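Local structure of inner kinetochore subunit cnp3 (Schizosaccharomyces pombe, 6O2D) at residues Cys19-Trp24 against Arg35-Ser40; Phe66-Val71 against Tyr136-Thr141; Val71-Gly76 against Tyr123-Ile128; His86-Phe91 against Val114-Arg119; Gly96-Thr101 against Glu131-Tyr136. The protein helps build the inner kinetochore on centromeric DNA, the platform for outer kinetochore assembly in chromosome segregation, and this chain is its dimeric cupin domain. One frame throughout, in Å; residues are numbered along the deposited sequence.

Contact 1 (Cys19-Trp24 against Arg35-Ser40)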
# COMPACT_ATOMS: atom_id res chain seq x y z
N CYS B 19 -2.35 9.44 17.18
CA CYS B 19 -3.64 10.05 16.96
C CYS B 19 -4.71 9.16 17.57
O CYS B 19 -4.56 7.93 17.61
CB CYS B 19 -3.88 10.24 15.45
SG CYS B 19 -5.57 10.60 14.92
N GLU B 20 -5.78 9.78 18.04
CA GLU B 20 -6.89 9.02 18.59
C GLU B 20 -7.87 8.73 17.47
O GLU B 20 -8.34 9.64 16.78
CB GLU B 20 -7.58 9.77 19.73
CG GLU B 20 -8.42 8.86 20.62
CD GLU B 20 -9.38 9.62 21.52
OE1 GLU B 20 -9.34 10.86 21.51
OE2 GLU B 20 -10.18 8.97 22.23
N VAL B 21 -8.17 7.45 17.27
CA VAL B 21 -9.00 7.01 16.16
C VAL B 21 -10.14 6.19 16.73
O VAL B 21 -10.01 5.57 17.79
CB VAL B 21 -8.22 6.19 15.10
CG1 VAL B 21 -7.17 7.04 14.41
CG2 VAL B 21 -7.59 4.95 15.73
N LEU B 22 -11.25 6.17 16.00
CA LEU B 22 -12.34 5.28 16.37
C LEU B 22 -11.92 3.85 16.07
O LEU B 22 -11.08 3.59 15.21
CB LEU B 22 -13.60 5.62 15.57
CG LEU B 22 -14.24 6.97 15.84
CD1 LEU B 22 -15.41 7.20 14.92
CD2 LEU B 22 -14.68 7.02 17.28
N SER B 23 -12.53 2.91 16.80
CA SER B 23 -12.01 1.56 16.87
C SER B 23 -12.68 0.60 15.90
O SER B 23 -12.21 -0.54 15.76
CB SER B 23 -12.14 1.02 18.30
OG SER B 23 -10.97 1.30 19.04
N TRP B 24 -13.75 1.02 15.24
CA TRP B 24 -14.58 0.14 14.42
C TRP B 24 -15.02 -1.08 15.22
O TRP B 24 -15.05 -2.21 14.73
CB TRP B 24 -13.85 -0.28 13.14
CG TRP B 24 -14.78 -0.66 12.01
CD1 TRP B 24 -15.81 0.09 11.52
CD2 TRP B 24 -14.75 -1.86 11.24
NE1 TRP B 24 -16.42 -0.57 10.48
CE2 TRP B 24 -15.79 -1.77 10.30
CE3 TRP B 24 -13.94 -3.00 11.25
CZ2 TRP B 24 -16.05 -2.79 9.38
CZ3 TRP B 24 -14.20 -4.01 10.34
CH2 TRP B 24 -15.25 -3.90 9.42
N ARG B 35 -3.48 5.31 18.30
CA ARG B 35 -2.69 4.45 17.42
C ARG B 35 -1.80 5.31 16.54
O ARG B 35 -2.18 6.42 16.13
CB ARG B 35 -3.64 3.58 16.57
CG ARG B 35 -3.01 2.80 15.43
CD ARG B 35 -4.07 2.01 14.67
NE ARG B 35 -3.48 1.15 13.65
CZ ARG B 35 -4.17 0.31 12.88
NH1 ARG B 35 -5.49 0.19 13.01
NH2 ARG B 35 -3.52 -0.43 11.98
N VAL B 36 -0.61 4.80 16.25
CA VAL B 36 0.35 5.51 15.40
C VAL B 36 -0.12 5.39 13.95
O VAL B 36 -0.10 4.30 13.38
CB VAL B 36 1.77 4.95 15.58
CG1 VAL B 36 2.77 5.81 14.84
CG2 VAL B 36 2.11 4.91 17.05
N VAL B 37 -0.55 6.50 13.37
CA VAL B 37 -1.14 6.50 12.03
C VAL B 37 -0.24 7.17 11.01
O VAL B 37 -0.67 7.38 9.87
CB VAL B 37 -2.54 7.15 12.03
CG1 VAL B 37 -3.44 6.50 13.09
CG2 VAL B 37 -2.45 8.67 12.21
N GLY B 38 0.99 7.53 11.37
CA GLY B 38 1.89 8.15 10.41
C GLY B 38 3.36 8.09 10.75
O GLY B 38 3.74 8.19 11.92
N TYR B 39 4.21 7.91 9.74
CA TYR B 39 5.66 7.88 9.91
C TYR B 39 6.31 8.61 8.75
O TYR B 39 5.85 8.54 7.61
CB TYR B 39 6.24 6.46 9.92
CG TYR B 39 5.82 5.55 11.05
CD1 TYR B 39 4.62 4.85 10.98
CD2 TYR B 39 6.64 5.35 12.15
CE1 TYR B 39 4.24 3.99 12.00
CE2 TYR B 39 6.26 4.49 13.18
CZ TYR B 39 5.06 3.82 13.09
OH TYR B 39 4.66 2.96 14.10
N SER B 40 7.42 9.28 9.04
CA SER B 40 8.31 9.79 8.01
C SER B 40 9.38 8.73 7.79
O SER B 40 10.25 8.54 8.64
CB SER B 40 8.91 11.12 8.42
OG SER B 40 9.82 11.59 7.44

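Contact 2 (Phe66-Val71 against Tyr136-Thr141)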
# COMPACT_ATOMS: atom_id res chain seq x y z
N PHE B 66 -4.02 -7.01 6.59
CA PHE B 66 -3.17 -6.03 5.92
C PHE B 66 -1.98 -5.66 6.81
O PHE B 66 -2.12 -5.57 8.03
CB PHE B 66 -3.99 -4.78 5.58
CG PHE B 66 -3.18 -3.61 5.07
CD1 PHE B 66 -2.93 -3.46 3.72
CD2 PHE B 66 -2.71 -2.64 5.96
CE1 PHE B 66 -2.21 -2.37 3.24
CE2 PHE B 66 -1.98 -1.55 5.49
CZ PHE B 66 -1.72 -1.42 4.13
N ALA B 67 -0.82 -5.45 6.18
CA ALA B 67 0.36 -4.94 6.86
C ALA B 67 1.16 -4.09 5.88
O ALA B 67 1.08 -4.30 4.67
CB ALA B 67 1.23 -6.07 7.43
N ALA B 68 1.91 -3.12 6.40
CA ALA B 68 2.72 -2.26 5.55
C ALA B 68 3.98 -1.80 6.29
O ALA B 68 3.99 -1.68 7.52
CB ALA B 68 1.93 -1.05 5.06
N GLY B 69 5.02 -1.52 5.52
CA GLY B 69 6.28 -1.12 6.11
C GLY B 69 7.24 -0.54 5.09
O GLY B 69 6.85 -0.18 3.97
N VAL B 70 8.51 -0.46 5.49
CA VAL B 70 9.56 0.09 4.66
C VAL B 70 10.73 -0.88 4.63
O VAL B 70 11.08 -1.48 5.65
CB VAL B 70 10.02 1.49 5.15
CG1 VAL B 70 10.32 1.48 6.64
CG2 VAL B 70 11.22 2.00 4.36
N VAL B 71 11.30 -1.05 3.44
CA VAL B 71 12.51 -1.83 3.20
C VAL B 71 13.50 -0.92 2.49
O VAL B 71 13.11 -0.16 1.60
CB VAL B 71 12.23 -3.11 2.36
CG1 VAL B 71 13.52 -3.72 1.82
CG2 VAL B 71 11.44 -4.12 3.16
N TYR B 136 8.48 1.39 -0.01
CA TYR B 136 7.26 1.26 0.78
C TYR B 136 6.52 0.00 0.34
O TYR B 136 6.14 -0.10 -0.83
CB TYR B 136 6.38 2.50 0.62
CG TYR B 136 5.03 2.36 1.27
CD1 TYR B 136 4.92 2.28 2.65
CD2 TYR B 136 3.88 2.29 0.51
CE1 TYR B 136 3.70 2.15 3.26
CE2 TYR B 136 2.64 2.16 1.12
CZ TYR B 136 2.56 2.09 2.49
OH TYR B 136 1.35 1.95 3.11
N TYR B 137 6.32 -0.94 1.26
CA TYR B 137 5.66 -2.19 0.91
C TYR B 137 4.33 -2.33 1.63
O TYR B 137 4.14 -1.82 2.74
CB TYR B 137 6.54 -3.42 1.22
CG TYR B 137 6.62 -3.82 2.69
CD1 TYR B 137 5.65 -4.64 3.26
CD2 TYR B 137 7.68 -3.41 3.49
CE1 TYR B 137 5.71 -5.01 4.60
CE2 TYR B 137 7.76 -3.78 4.82
CZ TYR B 137 6.78 -4.57 5.38
OH TYR B 137 6.86 -4.94 6.71
N THR B 138 3.40 -3.04 0.99
CA THR B 138 2.18 -3.49 1.61
C THR B 138 1.96 -4.94 1.19
O THR B 138 2.26 -5.30 0.05
CB THR B 138 0.96 -2.63 1.22
OG1 THR B 138 0.58 -2.92 -0.13
CG2 THR B 138 1.28 -1.13 1.32
N HIS B 139 1.47 -5.76 2.10
CA HIS B 139 0.95 -7.06 1.72
C HIS B 139 -0.43 -7.25 2.34
O HIS B 139 -0.75 -6.68 3.38
CB HIS B 139 1.89 -8.23 2.10
CG HIS B 139 2.17 -8.35 3.57
ND1 HIS B 139 3.34 -7.91 4.14
CD2 HIS B 139 1.45 -8.91 4.57
CE1 HIS B 139 3.32 -8.16 5.43
NE2 HIS B 139 2.19 -8.77 5.72
N ALA B 140 -1.28 -7.98 1.61
CA ALA B 140 -2.67 -8.17 1.96
C ALA B 140 -3.09 -9.57 1.57
O ALA B 140 -2.51 -10.19 0.67
CB ALA B 140 -3.57 -7.12 1.29
N THR B 141 -4.13 -10.07 2.24
CA THR B 141 -4.63 -11.41 1.95
C THR B 141 -6.14 -11.42 2.15
O THR B 141 -6.70 -10.56 2.84
CB THR B 141 -3.94 -12.46 2.83
OG1 THR B 141 -4.48 -13.76 2.54
CG2 THR B 141 -4.11 -12.13 4.31

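Contact 3 (Val71-Gly76 against Tyr123-Ile128)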
# COMPACT_ATOMS: atom_id res chain seq x y z
N VAL B 71 11.30 -1.05 3.44
CA VAL B 71 12.51 -1.83 3.20
C VAL B 71 13.50 -0.92 2.49
O VAL B 71 13.11 -0.16 1.60
CB VAL B 71 12.23 -3.11 2.36
CG1 VAL B 71 13.52 -3.72 1.82
CG2 VAL B 71 11.44 -4.12 3.16
N GLU B 72 14.78 -1.00 2.89
CA GLU B 72 15.90 -0.35 2.22
C GLU B 72 16.91 -1.40 1.79
O GLU B 72 17.13 -2.38 2.49
CB GLU B 72 16.64 0.65 3.12
CG GLU B 72 17.77 1.33 2.38
CD GLU B 72 18.60 2.18 3.25
OE1 GLU B 72 18.01 2.95 4.03
OE2 GLU B 72 19.84 2.06 3.18
N MSE B 73 17.55 -1.18 0.64
CA MSE B 73 18.56 -2.10 0.16
C MSE B 73 19.86 -1.37 -0.16
O MSE B 73 19.88 -0.46 -0.99
CB MSE B 73 18.03 -2.82 -1.07
CG MSE B 73 16.96 -3.79 -0.66
SE MSE B 73 16.40 -4.93 -2.09
CE MSE B 73 15.32 -3.68 -3.11
N PRO B 74 20.93 -1.75 0.53
CA PRO B 74 22.23 -1.12 0.27
C PRO B 74 22.70 -1.40 -1.15
O PRO B 74 22.11 -2.16 -1.92
CB PRO B 74 23.15 -1.78 1.31
CG PRO B 74 22.23 -2.41 2.32
CD PRO B 74 20.99 -2.77 1.58
N ALA B 75 23.80 -0.74 -1.52
CA ALA B 75 24.37 -0.91 -2.84
C ALA B 75 24.86 -2.34 -3.02
O ALA B 75 25.50 -2.91 -2.14
CB ALA B 75 25.54 0.06 -3.03
N GLY B 76 24.55 -2.91 -4.18
CA GLY B 76 24.96 -4.28 -4.43
C GLY B 76 24.17 -5.33 -3.69
O GLY B 76 24.66 -6.45 -3.53
N TYR B 123 9.05 -13.73 -6.72
CA TYR B 123 9.65 -12.43 -6.98
C TYR B 123 11.05 -12.38 -6.39
O TYR B 123 11.37 -13.07 -5.42
CB TYR B 123 8.81 -11.27 -6.43
CG TYR B 123 9.00 -11.00 -4.95
CD1 TYR B 123 8.39 -11.80 -3.99
CD2 TYR B 123 9.78 -9.93 -4.52
CE1 TYR B 123 8.56 -11.55 -2.64
CE2 TYR B 123 9.95 -9.67 -3.17
CZ TYR B 123 9.33 -10.48 -2.24
OH TYR B 123 9.50 -10.23 -0.89
N SER B 124 11.89 -11.54 -7.00
CA SER B 124 13.22 -11.23 -6.51
C SER B 124 13.54 -9.78 -6.86
O SER B 124 12.96 -9.22 -7.79
CB SER B 124 14.28 -12.17 -7.11
OG SER B 124 14.55 -11.84 -8.46
N ILE B 125 14.43 -9.16 -6.08
CA ILE B 125 14.81 -7.76 -6.29
C ILE B 125 16.31 -7.61 -6.09
O ILE B 125 16.89 -8.18 -5.16
CB ILE B 125 14.07 -6.77 -5.37
CG1 ILE B 125 12.65 -7.25 -5.04
CG2 ILE B 125 13.99 -5.41 -6.05
CD1 ILE B 125 11.94 -6.36 -4.05
N LYS B 126 16.94 -6.81 -6.94
CA LYS B 126 18.37 -6.53 -6.86
C LYS B 126 18.61 -5.03 -6.98
O LYS B 126 17.96 -4.36 -7.79
CB LYS B 126 19.14 -7.27 -7.97
CG LYS B 126 20.11 -8.32 -7.47
CD LYS B 126 20.11 -9.52 -8.39
CE LYS B 126 21.10 -10.58 -7.94
NZ LYS B 126 20.87 -11.90 -8.56
N ASN B 127 19.50 -4.50 -6.14
CA ASN B 127 19.91 -3.10 -6.26
C ASN B 127 20.97 -2.96 -7.35
O ASN B 127 22.09 -3.47 -7.21
CB ASN B 127 20.44 -2.59 -4.91
CG ASN B 127 20.52 -1.07 -4.85
OD1 ASN B 127 20.63 -0.39 -5.88
ND2 ASN B 127 20.45 -0.52 -3.64
N ILE B 128 20.63 -2.23 -8.41
CA ILE B 128 21.51 -2.04 -9.56
C ILE B 128 22.09 -0.62 -9.58
O ILE B 128 22.69 -0.21 -10.56
CB ILE B 128 20.80 -2.36 -10.88
CG1 ILE B 128 19.70 -1.33 -11.15
CG2 ILE B 128 20.24 -3.77 -10.83
CD1 ILE B 128 19.04 -1.46 -12.50

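Contact 4 (His86-Phe91 against Val114-Arg119)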
# COMPACT_ATOMS: atom_id res chain seq x y z
N HIS B 86 -0.06 -16.72 -0.11
CA HIS B 86 -1.43 -16.25 -0.03
C HIS B 86 -1.53 -14.73 0.10
O HIS B 86 -2.63 -14.22 0.32
CB HIS B 86 -2.12 -16.90 1.16
CG HIS B 86 -1.35 -16.75 2.44
ND1 HIS B 86 -0.26 -17.54 2.74
CD2 HIS B 86 -1.49 -15.88 3.46
CE1 HIS B 86 0.23 -17.17 3.91
NE2 HIS B 86 -0.50 -16.17 4.37
N ASN B 87 -0.42 -14.01 -0.02
CA ASN B 87 -0.41 -12.56 0.07
C ASN B 87 -0.17 -11.95 -1.30
O ASN B 87 0.61 -12.48 -2.09
CB ASN B 87 0.66 -12.05 1.03
CG ASN B 87 0.49 -12.58 2.42
OD1 ASN B 87 -0.50 -12.27 3.09
ND2 ASN B 87 1.44 -13.37 2.88
N ILE B 88 -0.86 -10.85 -1.57
CA ILE B 88 -0.50 -9.98 -2.69
C ILE B 88 0.46 -8.93 -2.16
O ILE B 88 0.18 -8.27 -1.16
CB ILE B 88 -1.75 -9.34 -3.33
CG1 ILE B 88 -1.33 -8.28 -4.36
CG2 ILE B 88 -2.66 -8.74 -2.28
CD1 ILE B 88 -2.35 -8.06 -5.46
N MSE B 89 1.63 -8.83 -2.79
CA MSE B 89 2.64 -7.85 -2.42
C MSE B 89 2.48 -6.59 -3.24
O MSE B 89 2.12 -6.66 -4.41
CB MSE B 89 4.06 -8.38 -2.62
CG MSE B 89 4.26 -9.85 -2.35
SE MSE B 89 4.66 -10.17 -0.49
CE MSE B 89 6.33 -9.18 -0.31
N SER B 90 2.75 -5.45 -2.61
CA SER B 90 2.86 -4.17 -3.30
C SER B 90 4.17 -3.50 -2.90
O SER B 90 4.62 -3.62 -1.75
CB SER B 90 1.69 -3.24 -2.95
OG SER B 90 1.40 -2.36 -4.02
N PHE B 91 4.81 -2.84 -3.86
CA PHE B 91 6.04 -2.12 -3.61
C PHE B 91 5.96 -0.78 -4.32
O PHE B 91 5.56 -0.73 -5.49
CB PHE B 91 7.27 -2.90 -4.09
CG PHE B 91 7.52 -4.15 -3.31
CD1 PHE B 91 8.18 -4.10 -2.09
CD2 PHE B 91 7.09 -5.37 -3.79
CE1 PHE B 91 8.41 -5.25 -1.37
CE2 PHE B 91 7.32 -6.52 -3.06
CZ PHE B 91 7.98 -6.46 -1.86
N VAL B 114 5.77 1.41 -9.30
CA VAL B 114 5.14 0.46 -8.40
C VAL B 114 4.92 -0.85 -9.14
O VAL B 114 4.64 -0.86 -10.35
CB VAL B 114 3.81 0.98 -7.82
CG1 VAL B 114 4.05 2.19 -6.94
CG2 VAL B 114 2.83 1.32 -8.94
N PHE B 115 5.07 -1.96 -8.43
CA PHE B 115 4.74 -3.26 -8.99
C PHE B 115 4.09 -4.10 -7.90
O PHE B 115 4.25 -3.85 -6.71
CB PHE B 115 5.97 -3.96 -9.60
CG PHE B 115 6.94 -4.49 -8.58
CD1 PHE B 115 7.89 -3.67 -8.02
CD2 PHE B 115 6.91 -5.83 -8.22
CE1 PHE B 115 8.79 -4.17 -7.10
CE2 PHE B 115 7.81 -6.33 -7.30
CZ PHE B 115 8.75 -5.51 -6.74
N ILE B 116 3.30 -5.09 -8.34
CA ILE B 116 2.62 -6.01 -7.45
C ILE B 116 3.15 -7.41 -7.70
O ILE B 116 3.53 -7.77 -8.82
CB ILE B 116 1.09 -6.02 -7.65
CG1 ILE B 116 0.75 -6.25 -9.13
CG2 ILE B 116 0.48 -4.74 -7.11
CD1 ILE B 116 -0.67 -6.70 -9.37
N VAL B 117 3.16 -8.21 -6.64
CA VAL B 117 3.39 -9.64 -6.79
C VAL B 117 2.08 -10.31 -6.39
O VAL B 117 1.81 -10.43 -5.19
CB VAL B 117 4.57 -10.12 -5.94
CG1 VAL B 117 4.86 -11.59 -6.21
CG2 VAL B 117 5.79 -9.25 -6.18
N PRO B 118 1.24 -10.73 -7.33
CA PRO B 118 -0.02 -11.37 -6.96
C PRO B 118 0.23 -12.63 -6.15
O PRO B 118 1.32 -13.21 -6.16
CB PRO B 118 -0.67 -11.70 -8.31
CG PRO B 118 -0.01 -10.81 -9.29
CD PRO B 118 1.39 -10.59 -8.79
N ARG B 119 -0.82 -13.07 -5.45
CA ARG B 119 -0.73 -14.31 -4.69
C ARG B 119 -0.36 -15.46 -5.62
O ARG B 119 -0.79 -15.50 -6.78
CB ARG B 119 -2.07 -14.61 -4.00
CG ARG B 119 -2.54 -13.52 -3.04
CD ARG B 119 -3.94 -13.80 -2.52
NE ARG B 119 -4.96 -13.63 -3.55
CZ ARG B 119 -6.24 -13.94 -3.40
NH1 ARG B 119 -6.68 -14.45 -2.25
NH2 ARG B 119 -7.08 -13.75 -4.40

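Contact 5 (Gly96-Thr101 against Glu131-Tyr136)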
# COMPACT_ATOMS: atom_id res chain seq x y z
N GLY B 96 16.36 5.22 -5.60
CA GLY B 96 17.33 4.22 -6.00
C GLY B 96 16.98 3.59 -7.33
O GLY B 96 16.08 4.02 -8.06
N LYS B 97 17.72 2.52 -7.64
CA LYS B 97 17.50 1.76 -8.87
C LYS B 97 17.48 0.27 -8.53
O LYS B 97 18.39 -0.22 -7.85
CB LYS B 97 18.60 2.03 -9.90
CG LYS B 97 19.29 3.40 -9.77
CD LYS B 97 20.30 3.64 -10.89
CE LYS B 97 21.43 4.56 -10.45
NZ LYS B 97 22.57 3.86 -9.81
N ILE B 98 16.46 -0.44 -9.02
CA ILE B 98 16.32 -1.87 -8.79
C ILE B 98 15.95 -2.56 -10.09
O ILE B 98 15.28 -1.98 -10.95
CB ILE B 98 15.26 -2.22 -7.72
CG1 ILE B 98 13.86 -1.80 -8.18
CG2 ILE B 98 15.60 -1.60 -6.39
CD1 ILE B 98 12.77 -2.18 -7.20
N GLU B 99 16.36 -3.82 -10.21
CA GLU B 99 15.91 -4.74 -11.25
C GLU B 99 15.17 -5.87 -10.56
O GLU B 99 15.71 -6.53 -9.67
CB GLU B 99 17.07 -5.27 -12.07
CG GLU B 99 16.69 -6.23 -13.19
CD GLU B 99 17.58 -7.46 -13.23
OE1 GLU B 99 17.54 -8.20 -14.23
OE2 GLU B 99 18.31 -7.69 -12.25
N VAL B 100 13.93 -6.09 -10.98
CA VAL B 100 13.05 -7.03 -10.30
C VAL B 100 12.51 -8.07 -11.29
O VAL B 100 12.19 -7.74 -12.43
CB VAL B 100 11.94 -6.27 -9.55
CG1 VAL B 100 11.35 -5.22 -10.45
CG2 VAL B 100 10.87 -7.23 -9.07
N THR B 101 12.48 -9.32 -10.83
CA THR B 101 11.83 -10.47 -11.48
C THR B 101 10.53 -10.86 -10.80
O THR B 101 10.50 -11.14 -9.59
CB THR B 101 12.73 -11.70 -11.58
OG1 THR B 101 14.11 -11.37 -11.80
CG2 THR B 101 12.07 -12.91 -12.38
N GLU B 131 23.27 4.30 -4.98
CA GLU B 131 22.52 4.79 -3.84
C GLU B 131 21.70 3.64 -3.28
O GLU B 131 21.26 2.76 -4.03
CB GLU B 131 21.61 5.95 -4.25
CG GLU B 131 20.86 5.70 -5.54
CD GLU B 131 19.99 6.86 -5.96
OE1 GLU B 131 19.69 7.72 -5.11
OE2 GLU B 131 19.61 6.92 -7.15
N ALA B 132 21.47 3.66 -1.97
CA ALA B 132 20.58 2.68 -1.37
C ALA B 132 19.16 2.87 -1.86
O ALA B 132 18.71 3.99 -2.09
CB ALA B 132 20.62 2.75 0.16
N VAL B 133 18.44 1.77 -2.04
CA VAL B 133 17.05 1.81 -2.48
C VAL B 133 16.19 1.71 -1.24
O VAL B 133 16.53 1.00 -0.29
CB VAL B 133 16.73 0.68 -3.47
CG1 VAL B 133 15.22 0.61 -3.72
CG2 VAL B 133 17.52 0.87 -4.76
N ARG B 134 15.07 2.43 -1.24
CA ARG B 134 14.19 2.48 -0.09
C ARG B 134 12.81 2.24 -0.69
O ARG B 134 12.43 2.88 -1.68
CB ARG B 134 14.28 3.84 0.64
CG ARG B 134 13.09 4.16 1.53
CD ARG B 134 13.01 5.62 2.04
NE ARG B 134 14.25 6.24 2.54
CZ ARG B 134 14.91 5.88 3.63
NH1 ARG B 134 14.53 4.82 4.33
NH2 ARG B 134 16.01 6.53 3.98
N LEU B 135 12.05 1.28 -0.12
CA LEU B 135 10.74 0.92 -0.65
C LEU B 135 9.67 0.99 0.41
O LEU B 135 9.90 0.61 1.56
CB LEU B 135 10.72 -0.48 -1.25
CG LEU B 135 11.80 -0.97 -2.20
CD1 LEU B 135 11.94 -2.50 -2.08
CD2 LEU B 135 11.46 -0.54 -3.61
N TYR B 136 8.48 1.39 -0.01
CA TYR B 136 7.26 1.26 0.78
C TYR B 136 6.52 0.00 0.34
O TYR B 136 6.14 -0.10 -0.83
CB TYR B 136 6.38 2.50 0.62
CG TYR B 136 5.03 2.36 1.27
CD1 TYR B 136 4.92 2.28 2.65
CD2 TYR B 136 3.88 2.29 0.51
CE1 TYR B 136 3.70 2.15 3.26
CE2 TYR B 136 2.64 2.16 1.12
CZ TYR B 136 2.56 2.09 2.49
OH TYR B 136 1.35 1.95 3.11

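Contact 1 (Cys19-Trp24 against Arg35-Ser40)
The flat groups find their partners outside the two segments: the W24 indole makes a cation-pi interaction with R149 of the second subunit, and the R35 guanidinium, carried off on a fully extended chain, forms a salt bridge with E62. R35 N gives a straight bond to C19 O (2.9 Å, 170°), arriving nearly along the C=O axis, whereas C19 N comes to R35 O from well above the carbonyl plane (3.2 Å) in a more bent bond. The two together make C19 and R35 an antiparallel hydrogen-bonded pair in the 16-22/32-40 hairpin. Beyond the pair the two strand segments diverge, with axes 103° apart. Here V37 does the apolar work with two branches: CG2 lies 3.9 Å from C19 CB, and CG1 meets V21 CG1 tip to tip at 4.0 Å. V37 and G38 both face I17, forming a classic beta bulge. From G38 on, G38 to S40 pair with a strand of the second subunit, and C19 and V21 pack on T105 and N121 of that subunit. The contact is therefore backbone-bonded at one pair and greasy beside it, with the R35 guanidinium committed to E62, as suits a hairpin built into a dimer interface.

Contact 2 (Phe66-Val71 against Tyr136-Thr141)
G69 O is held by two groups: a hydrogen bond from Y137 N (2.9 Å, 166°), whose donor stands above the carbonyl plane, and a CA-H...O contact from Y136 CA at 3.5 Å. It belongs to an antiparallel ladder between neighbouring strands of the larger sheet of the cupin beta-barrel. The partner bond, G69 N to Y137 O, closes the hydrogen-bonded pair, and A67 with H139 repeats it two residues further along, with H139 N lying in the plane of the A67 carbonyl. F66, A68 and V70 alternate with these as non-hydrogen-bonded pairs opposite A140, T138 and Y136.

The Y137 ring lies over G69. Its CG takes the crowded position between the backbone N and carbonyl carbon (chi1 77°), which folds the ring across the neighbouring strand, so that G69 CA makes a CH-pi contact 3.7 Å from the ring centroid. A CB at residue 69 would clash with Y137 CE2, so the ring sits where only a glycine fits. The V71 side chain crosses that of Y137 at about a right angle, its CG2 3.8 Å from Y137 CD2.

On the other face, the one bearing F66, A68, Y136 and T138, residues meet the second subunit, and Y136 OH hydrogen-bonds to S90 OG of that subunit. The F66 ring runs obliquely across T138, with CE1 3.8 Å from T138 CB.

Contact 3 (Val71-Gly76 against Tyr123-Ile128)
N127 has CG anti to the backbone N (chi1 -164°), which swings its amide across to the turn that follows strand 66-73. M73, modelled as selenomethionine, has CG anti to the carbonyl carbon and bends at chi3 (-75°), so the side chain crosses that of I125 at about a right angle, with CE at the touch.

The amide does the polar joining. N127 ND2 reaches M73 O at 2.7 Å and P74 O at 2.9 Å, two weak, strongly bent hydrogen bonds to successive carbonyls. A third weak one goes to E131 O in the same chain, so the two N-H groups are spread over three carbonyls. The other end is fixed by a bond from G129 N to N127 OD1, which settles which end of the amide points at the turn. An alanine here would remove the amide and would probably leave the M73 and P74 carbonyls without this link, loosening the turn from strand 122-127.

The apolar part is one touch, M73 CE to I125 CG2 at 3.7 Å, with I98 packed against both residues and L135 against M73. Strands 66-73 and 122-127 belong to the two facing sheets of the cupin barrel. Their joining therefore combines an oily interior contact with weak side-chain-to-backbone bonds from one amide; no backbone-to-backbone hydrogen bond joins these two segments.

Contact 4 (His86-Phe91 against Val114-Arg119)
The tight part is the buried F91/F115 end, where four backbone hydrogen bonds join the strands: from M89 N to V117 O, 2.9 Å, and back, and likewise between F91 and F115. Both rings point the same way, nearly parallel (22°) but slid apart with centroids 5.1 Å apart, so they barely overlap; they are nearest at F115 CZ and F91 CD2, 3.4 Å. M89 and V117 lie side by side next to them, with M89 CG 3.6 Å from V117 CB. An alanine in place of F115 would lose the ring that touches F91 and would probably weaken this packing.

The H86, N87 and R119 end is looser: it is partly exposed and no hydrogen bond joins it. R119 lays its CG and CD along the H86-N87 backbone, and W24 of the second subunit packs on H86 and R119.

In the cupin sheet, strand 88-95 lies between 133-140 and 113-117; V114 and F115 of the latter, its edge strand within this chain, pair with a strand of the second subunit, carrying the sheet across the interface.

Contact 5 (Gly96-Thr101 against Glu131-Tyr136)
The apolar contacts centre on I98; no hydrogen bond joins the two segments. I98 CG2 meets V133 CG1 at 3.5 Å, the two side chains crossing at about a right angle, while I98 CD1 reaches tip to tip toward L135 CD2 at 4.2 Å. With CG1 in the crowded position between backbone N and carbonyl carbon (chi1 64°), I98 has CG2 beside the N and turned to V133.

The second kind is side chain against backbone. V133 CG2 lies 3.6 Å from G96 CA and close to K97 N; a CB on G96 would collide with that methyl, and the positive phi of G96 (103°) also suits glycine. The E131 carboxylate lies beside G96, its OE2 3.7 Å from G96 CA.

Charge contributes little: K97 NZ and E131 OE2 are 5.0 Å apart, opposite in sign but not in contact, where both residues are exposed.

The contact lies toward one end of the cupin barrel, where the turn before strand 98-102 of the smaller sheet meets the start of strand 133-140 of the larger one. I98 also packs on M73, I93 and I125, and L135 on F91, so residues of strands 66-73, 88-95 and 122-127 surround this corner.

Overall arrangement
From the N terminus, contact 1 comes first and closes a short hairpin that leaves the barrel to join the second subunit. It is finished before the rest begins. Contact 2 spans the longest loop, 66-141, and the other three lie within it. Contact 3 starts from V71, shared with contact 2, and itself encloses contact 4. Contact 5 ends at Y136, also shared with contact 2, and crosses both contact 3 and contact 4. Contacts 2 and 4 build the larger sheet, linked by strand 88-95 lying beside 133-140; contacts 3 and 5, centres about 5 Å apart, tie that sheet to the smaller one.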